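Local atomic coordinates of prophage MuSo2, 43 kDa tail protein (Shewanella oneidensis, PDB entry 3CDD), a protein that probably forms part of the tail baseplate of a Mu-like prophage, as a trimeric structural protein related to Mu gpP. Residues T118-F130 with P155-V168. Sequence-based numbering, arbitrary orientation.
Sequences TLTQIADIVCKPF and PHELLARLAKQRGV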
# COMPACT_ATOMS: atom_id res chain seq x y z
N THR A 118 -30.53 -13.75 -22.03
CA THR A 118 -30.56 -12.56 -21.20
C THR A 118 -29.54 -12.67 -20.06
O THR A 118 -28.98 -13.75 -19.79
CB THR A 118 -31.96 -12.30 -20.60
OG1 THR A 118 -32.32 -13.38 -19.73
CG2 THR A 118 -33.00 -12.14 -21.71
N LEU A 119 -29.29 -11.53 -19.40
CA LEU A 119 -28.48 -11.48 -18.20
C LEU A 119 -28.99 -12.46 -17.15
O LEU A 119 -28.20 -13.12 -16.46
CB LEU A 119 -28.48 -10.05 -17.63
CG LEU A 119 -27.77 -9.76 -16.30
CD1 LEU A 119 -26.28 -10.10 -16.38
CD2 LEU A 119 -27.99 -8.32 -15.84
N THR A 120 -30.31 -12.54 -17.02
CA THR A 120 -30.93 -13.40 -16.01
C THR A 120 -30.71 -14.88 -16.33
O THR A 120 -30.39 -15.67 -15.43
CB THR A 120 -32.44 -13.08 -15.78
OG1 THR A 120 -32.58 -11.73 -15.33
CG2 THR A 120 -33.08 -14.02 -14.73
N GLN A 121 -30.87 -15.27 -17.59
CA GLN A 121 -30.59 -16.65 -17.96
C GLN A 121 -29.12 -17.00 -17.73
O GLN A 121 -28.80 -18.08 -17.20
CB GLN A 121 -31.00 -16.94 -19.41
CG GLN A 121 -32.50 -16.96 -19.63
CD GLN A 121 -32.85 -16.83 -21.09
OE1 GLN A 121 -32.30 -15.97 -21.79
NE2 GLN A 121 -33.76 -17.67 -21.56
N ILE A 122 -28.21 -16.10 -18.09
CA ILE A 122 -26.79 -16.38 -17.87
C ILE A 122 -26.51 -16.52 -16.35
O ILE A 122 -25.87 -17.48 -15.93
CB ILE A 122 -25.87 -15.35 -18.59
CG1 ILE A 122 -25.93 -15.57 -20.10
CG2 ILE A 122 -24.43 -15.45 -18.07
CD1 ILE A 122 -25.56 -14.38 -20.94
N ALA A 123 -27.02 -15.59 -15.56
CA ALA A 123 -26.79 -15.59 -14.11
C ALA A 123 -27.33 -16.86 -13.46
O ALA A 123 -26.67 -17.42 -12.59
CB ALA A 123 -27.38 -14.33 -13.45
N ASP A 124 -28.51 -17.33 -13.90
CA ASP A 124 -29.06 -18.62 -13.46
C ASP A 124 -28.07 -19.77 -13.70
O ASP A 124 -27.86 -20.62 -12.82
CB ASP A 124 -30.40 -18.94 -14.16
CG ASP A 124 -31.59 -18.11 -13.64
OD1 ASP A 124 -31.48 -17.44 -12.59
OD2 ASP A 124 -32.66 -18.12 -14.28
N ILE A 125 -27.47 -19.78 -14.89
CA ILE A 125 -26.48 -20.81 -15.28
C ILE A 125 -25.22 -20.81 -14.41
O ILE A 125 -24.91 -21.82 -13.77
CB ILE A 125 -26.08 -20.72 -16.79
CG1 ILE A 125 -27.27 -21.11 -17.68
CG2 ILE A 125 -24.89 -21.65 -17.07
CD1 ILE A 125 -27.17 -20.66 -19.14
N VAL A 126 -24.50 -19.69 -14.36
CA VAL A 126 -23.22 -19.64 -13.65
C VAL A 126 -23.33 -19.75 -12.12
O VAL A 126 -22.37 -20.14 -11.47
CB VAL A 126 -22.33 -18.43 -14.08
CG1 VAL A 126 -22.07 -18.47 -15.62
CG2 VAL A 126 -22.96 -17.09 -13.65
N CYS A 127 -24.51 -19.43 -11.58
CA CYS A 127 -24.77 -19.38 -10.13
C CYS A 127 -25.18 -20.73 -9.55
O CYS A 127 -24.91 -21.01 -8.37
CB CYS A 127 -25.88 -18.37 -9.82
SG CYS A 127 -25.31 -16.67 -9.70
N LYS A 128 -25.82 -21.55 -10.39
CA LYS A 128 -26.43 -22.81 -9.98
C LYS A 128 -25.48 -23.80 -9.29
O LYS A 128 -25.82 -24.29 -8.22
CB LYS A 128 -27.15 -23.47 -11.17
CG LYS A 128 -27.80 -24.81 -10.86
CD LYS A 128 -29.01 -25.04 -11.74
CE LYS A 128 -29.77 -26.27 -11.31
NZ LYS A 128 -29.48 -27.43 -12.21
N PRO A 129 -24.29 -24.10 -9.88
CA PRO A 129 -23.42 -25.09 -9.20
C PRO A 129 -22.89 -24.60 -7.84
O PRO A 129 -22.40 -25.40 -7.04
CB PRO A 129 -22.25 -25.28 -10.19
CG PRO A 129 -22.23 -24.04 -10.99
CD PRO A 129 -23.66 -23.59 -11.12
N PHE A 130 -23.01 -23.29 -7.59
CA PHE A 130 -22.67 -22.72 -6.28
C PHE A 130 -23.88 -22.72 -5.33
O PHE A 130 -23.76 -22.30 -4.16
CB PHE A 130 -22.15 -21.30 -6.44
CG PHE A 130 -20.88 -21.18 -7.26
CD1 PHE A 130 -20.93 -20.84 -8.62
CD2 PHE A 130 -19.63 -21.33 -6.66
CE1 PHE A 130 -19.75 -20.68 -9.37
CE2 PHE A 130 -18.45 -21.18 -7.41
CZ PHE A 130 -18.52 -20.86 -8.78
N PRO A 155 -17.72 -15.93 -12.25
CA PRO A 155 -19.15 -15.61 -12.41
C PRO A 155 -19.48 -14.13 -12.15
O PRO A 155 -20.22 -13.52 -12.92
CB PRO A 155 -19.82 -16.51 -11.36
CG PRO A 155 -18.91 -17.67 -11.27
CD PRO A 155 -17.54 -17.09 -11.36
N HIS A 156 -18.90 -13.54 -11.09
CA HIS A 156 -19.09 -12.10 -10.85
C HIS A 156 -18.56 -11.17 -11.95
O HIS A 156 -19.25 -10.24 -12.36
CB HIS A 156 -18.55 -11.64 -9.49
CG HIS A 156 -18.81 -10.19 -9.22
ND1 HIS A 156 -17.80 -9.26 -9.17
CD2 HIS A 156 -19.96 -9.51 -9.02
CE1 HIS A 156 -18.32 -8.07 -8.93
NE2 HIS A 156 -19.63 -8.19 -8.84
N GLU A 157 -17.33 -11.39 -12.41
CA GLU A 157 -16.78 -10.57 -13.48
C GLU A 157 -17.59 -10.64 -14.77
O GLU A 157 -17.75 -9.62 -15.47
CB GLU A 157 -15.35 -10.97 -13.82
CG GLU A 157 -14.34 -10.60 -12.79
CD GLU A 157 -12.99 -11.26 -13.05
OE1 GLU A 157 -12.94 -12.38 -13.62
OE2 GLU A 157 -11.96 -10.64 -12.69
N LEU A 158 -18.09 -11.83 -15.10
CA LEU A 158 -18.94 -11.97 -16.28
C LEU A 158 -20.27 -11.23 -16.11
O LEU A 158 -20.68 -10.46 -16.97
CB LEU A 158 -19.22 -13.43 -16.62
CG LEU A 158 -20.30 -13.65 -17.67
CD1 LEU A 158 -19.80 -13.17 -19.03
CD2 LEU A 158 -20.72 -15.12 -17.73
N LEU A 159 -20.93 -11.47 -14.98
CA LEU A 159 -22.23 -10.88 -14.74
C LEU A 159 -22.14 -9.37 -14.64
O LEU A 159 -23.02 -8.66 -15.12
CB LEU A 159 -22.90 -11.50 -13.50
CG LEU A 159 -23.20 -13.01 -13.70
CD1 LEU A 159 -23.72 -13.71 -12.43
CD2 LEU A 159 -24.15 -13.24 -14.90
N ALA A 160 -21.05 -8.88 -14.04
CA ALA A 160 -20.86 -7.45 -13.86
C ALA A 160 -20.66 -6.75 -15.21
O ALA A 160 -21.25 -5.69 -15.45
CB ALA A 160 -19.70 -7.15 -12.88
N ARG A 161 -19.87 -7.33 -16.11
CA ARG A 161 -19.71 -6.72 -17.44
C ARG A 161 -21.01 -6.73 -18.27
O ARG A 161 -21.37 -5.72 -18.89
CB ARG A 161 -18.50 -7.26 -18.23
CG ARG A 161 -18.43 -8.77 -18.49
CD ARG A 161 -17.28 -9.02 -19.49
NE ARG A 161 -17.01 -10.42 -19.82
CZ ARG A 161 -17.49 -11.06 -20.89
NH1 ARG A 161 -18.31 -10.43 -21.74
NH2 ARG A 161 -17.16 -12.33 -21.12
N LEU A 162 -21.75 -7.83 -18.23
CA LEU A 162 -23.08 -7.88 -18.84
C LEU A 162 -24.03 -6.82 -18.24
O LEU A 162 -24.70 -6.10 -18.98
CB LEU A 162 -23.67 -9.29 -18.69
CG LEU A 162 -22.90 -10.47 -19.32
CD1 LEU A 162 -23.65 -11.78 -19.05
CD2 LEU A 162 -22.67 -10.31 -20.81
N ALA A 163 -24.07 -6.76 -16.90
CA ALA A 163 -24.89 -5.79 -16.18
C ALA A 163 -24.67 -4.37 -16.69
O ALA A 163 -25.62 -3.58 -16.82
CB ALA A 163 -24.60 -5.86 -14.67
N LYS A 164 -23.42 -4.06 -16.99
CA LYS A 164 -23.00 -2.72 -17.36
C LYS A 164 -23.54 -2.35 -18.75
O LYS A 164 -23.77 -1.19 -19.05
CB LYS A 164 -21.47 -2.66 -17.33
CG LYS A 164 -20.89 -1.39 -16.77
CD LYS A 164 -19.37 -1.35 -16.98
CE LYS A 164 -18.96 -0.10 -17.78
NZ LYS A 164 -17.48 0.15 -17.80
N GLN A 165 -23.71 -3.36 -19.60
CA GLN A 165 -24.27 -3.18 -20.94
C GLN A 165 -25.80 -3.16 -20.94
O GLN A 165 -26.41 -3.01 -21.99
CB GLN A 165 -23.77 -4.30 -21.88
CG GLN A 165 -22.26 -4.35 -22.07
CD GLN A 165 -21.79 -5.63 -22.75
OE1 GLN A 165 -21.11 -6.45 -22.15
NE2 GLN A 165 -22.16 -5.80 -24.01
N ARG A 166 -26.41 -3.32 -19.76
CA ARG A 166 -27.87 -3.29 -19.61
C ARG A 166 -28.35 -2.24 -18.61
O ARG A 166 -29.54 -2.15 -18.31
CB ARG A 166 -28.42 -4.67 -19.23
CG ARG A 166 -28.43 -5.72 -20.38
CD ARG A 166 -29.17 -5.24 -21.63
NE ARG A 166 -29.05 -6.19 -22.75
CZ ARG A 166 -28.17 -6.09 -23.75
NH1 ARG A 166 -27.30 -5.09 -23.80
NH2 ARG A 166 -28.17 -7.01 -24.72
N GLY A 167 -27.40 -1.45 -18.10
CA GLY A 167 -27.68 -0.40 -17.10
C GLY A 167 -28.32 -0.89 -15.82
O GLY A 167 -29.18 -0.21 -15.25
N VAL A 168 -27.92 -2.07 -15.37
CA VAL A 168 -28.43 -2.62 -14.12
C VAL A 168 -27.29 -2.87 -13.12
O VAL A 168 -26.11 -2.79 -13.48
CB VAL A 168 -29.36 -3.88 -14.31
CG1 VAL A 168 -30.47 -3.59 -15.33
CG2 VAL A 168 -28.57 -5.13 -14.71
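L159 fits as a knob into the hole formed by L119, A123, V126 and C127, at the middle of the antiparallel pair of helices 119-127 and 155-164 (176° between their N-to-C directions, axes 10.4 Å apart at closest approach) within the gp44-like second domain. With CG anti to its carbonyl carbon (chi1 -64°), L159 lays both methyls against the partner helix: CD2 comes 3.6 Å from A123 CA, while CD1 lies 3.7 Å from V126 CG2, L159 and V126 passing side by side with their ends pointing opposite ways. I122 crosses two leucines at about right angles, its CG2 meeting L158 CD2 at 3.7 Å and its CD1 meeting L162 CD1. All of this is apolar contact between buried residues. Strand 144-148 packs on L158 and L162, and strand 134-136 on A123 and C127, so the pair lies against short strands of the same domain. Where helix 155-164 begins, P155 CB touches V126 CG2, and P155 CG approaches F130 CE1 obliquely at 3.7 Å; L102 of helix 100-104 packs on both P155 and F130, and the F130 ring also stacks edge-to-face with Y249 of the second subunit. At the other end L119, whose CG is anti to the backbone N (chi1 176°), splits its two methyls: CD1 lies 3.6 Å from L162 CB, the two side chains passing antiparallel, whereas CD2 meets V168 CG2 tip to tip at a tight 3.4 Å.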